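Collectin placenta 1 (Mus musculus, PDB 2OX9) binds glycans such as the leukocyte Lewis(x) structure through a calcium-dependent C-type lectin domain and probably acts as a scavenger receptor. Local coordinates at residues G108-Y111 / W115-F118. Sequence-based numbering, arbitrary orientation.
Sequences GLIY and WNDF. With CA (calcium ion), chain J; GAL (beta-D-galactopyranose), chain E.
G108 and N116 are joined backbone to backbone by two hydrogen bonds, G108 N to N116 O and N116 N to G108 O, each 3.0 Å long. The acceptor G108 O also receives a CA-H contact from W115. The side chain of N116 turns to the sugar site: with CG anti to the backbone N (chi1 168°), OD1 binds the calcium ion at 2.4 Å while ND2 donates to O3 of galactose at 3.1 Å. D117 OD1 binds the calcium ion at 2.1 Å, D117 O binds it as well, and Q92, D94 and E104 complete the protein ligands. Galactose O3 and O4 bind the same ion, the sugar-binding mode of C-type lectin domains; strand 115-118 of the antiparallel hairpin 106-109/115-118 supplies N116 and D117 to the site. N116 ND2 stands 3.3 Å above one face of the F118 ring, over its centre, and CE1 at the edge of that ring meets G108 CA at 3.7 Å. The I110 side chain crosses that of N116 at about a right angle, CD1 against N116 CB, and its CG2 meets F118 CZ at 3.5 Å. On the other face of the sheet L109 and W115 run side by side, CD2 of L109 pressing on CD1 of the indole at 3.2 Å, while W115 NE1 is hydrogen-bonded to Q49 and I64 packs against both residues.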
loop_
_atom_site.group_PDB
_atom_site.type_symbol
_atom_site.label_atom_id
_atom_site.label_comp_id
_atom_site.label_asym_id
_atom_site.label_seq_id
_atom_site.Cartn_x
_atom_site.Cartn_y
_atom_site.Cartn_z
ATOM N N GLY A 108 1.908 -0.647 4.657
ATOM C CA GLY A 108 2.117 0.699 4.159
ATOM C C GLY A 108 3.589 1.053 4.044
ATOM O O GLY A 108 4.451 0.414 4.658
ATOM N N LEU A 109 3.872 2.081 3.245
ATOM C CA LEU A 109 5.234 2.547 3.014
ATOM C C LEU A 109 5.651 3.600 4.044
ATOM O O LEU A 109 4.930 4.577 4.276
ATOM C CB LEU A 109 5.340 3.152 1.600
ATOM C CG LEU A 109 4.839 2.280 0.437
ATOM C CD1 LEU A 109 4.965 3.006 -0.884
ATOM C CD2 LEU A 109 5.638 1.008 0.397
ATOM N N ILE A 110 6.808 3.399 4.669
ATOM C CA ILE A 110 7.312 4.359 5.644
ATOM C C ILE A 110 8.618 4.980 5.130
ATOM O O ILE A 110 8.794 5.130 3.921
ATOM C CB ILE A 110 7.529 3.703 7.028
ATOM C CG1 ILE A 110 8.350 2.424 6.881
ATOM C CG2 ILE A 110 6.175 3.417 7.679
ATOM C CD1 ILE A 110 8.690 1.773 8.203
ATOM N N TYR A 111 9.531 5.330 6.030
ATOM C CA TYR A 111 10.777 5.962 5.604
ATOM C C TYR A 111 11.539 5.169 4.551
ATOM O O TYR A 111 11.611 3.939 4.603
ATOM C CB TYR A 111 11.701 6.216 6.798
ATOM C CG TYR A 111 12.929 7.026 6.427
ATOM C CD1 TYR A 111 12.808 8.339 5.965
ATOM C CD2 TYR A 111 14.202 6.466 6.501
ATOM C CE1 TYR A 111 13.935 9.077 5.583
ATOM C CE2 TYR A 111 15.328 7.187 6.126
ATOM C CZ TYR A 111 15.190 8.492 5.669
ATOM O OH TYR A 111 16.314 9.203 5.308
ATOM N N TRP A 115 8.564 -1.190 3.952
ATOM C CA TRP A 115 7.212 -1.542 4.374
ATOM C C TRP A 115 7.106 -1.809 5.862
ATOM O O TRP A 115 8.049 -2.269 6.513
ATOM C CB TRP A 115 6.707 -2.776 3.623
ATOM C CG TRP A 115 6.797 -2.700 2.118
ATOM C CD1 TRP A 115 7.192 -1.631 1.366
ATOM C CD2 TRP A 115 6.492 -3.749 1.193
ATOM N NE1 TRP A 115 7.154 -1.948 0.034
ATOM C CE2 TRP A 115 6.726 -3.244 -0.103
ATOM C CE3 TRP A 115 6.044 -5.072 1.335
ATOM C CZ2 TRP A 115 6.529 -4.013 -1.253
ATOM C CZ3 TRP A 115 5.848 -5.837 0.194
ATOM C CH2 TRP A 115 6.092 -5.303 -1.087
ATOM N N ASN A 116 5.937 -1.501 6.393
ATOM C CA ASN A 116 5.645 -1.715 7.792
ATOM C C ASN A 116 4.185 -2.111 7.917
ATOM O O ASN A 116 3.357 -1.686 7.114
ATOM C CB ASN A 116 5.886 -0.448 8.592
ATOM C CG ASN A 116 5.331 -0.546 9.989
ATOM O OD1 ASN A 116 5.630 -1.494 10.715
ATOM N ND2 ASN A 116 4.521 0.430 10.377
ATOM N N ASP A 117 3.873 -2.936 8.911
ATOM C CA ASP A 117 2.497 -3.341 9.126
ATOM C C ASP A 117 1.890 -2.403 10.162
ATOM O O ASP A 117 2.520 -2.102 11.181
ATOM C CB ASP A 117 2.434 -4.814 9.577
ATOM C CG ASP A 117 3.308 -5.108 10.796
ATOM O OD1 ASP A 117 4.324 -4.413 11.004
ATOM O OD2 ASP A 117 2.984 -6.060 11.541
ATOM N N PHE A 118 0.693 -1.899 9.871
ATOM C CA PHE A 118 -0.011 -0.988 10.777
ATOM C C PHE A 118 -1.354 -1.604 11.167
ATOM O O PHE A 118 -1.833 -2.535 10.517
ATOM C CB PHE A 118 -0.360 0.348 10.108
ATOM C CG PHE A 118 0.807 1.104 9.543
ATOM C CD1 PHE A 118 1.323 0.782 8.297
ATOM C CD2 PHE A 118 1.327 2.204 10.223
ATOM C CE1 PHE A 118 2.340 1.550 7.727
ATOM C CE2 PHE A 118 2.342 2.974 9.663
ATOM C CZ PHE A 118 2.847 2.646 8.411
HETATM CA CA CA J . 4.564 -2.858 12.395
HETATM C C1 GAL E . 5.863 1.795 14.930
HETATM C C2 GAL E . 5.140 1.128 13.764
HETATM C C3 GAL E . 4.331 -0.076 14.252
HETATM C C4 GAL E . 5.206 -1.023 15.080
HETATM C C5 GAL E . 5.946 -0.248 16.182
HETATM C C6 GAL E . 6.929 -1.119 16.941
HETATM O O2 GAL E . 4.268 2.065 13.152
HETATM O O3 GAL E . 3.817 -0.774 13.132
HETATM O O4 GAL E . 6.141 -1.667 14.233
HETATM O O5 GAL E . 6.701 0.842 15.604
HETATM O O6 GAL E . 7.353 -0.488 18.141
#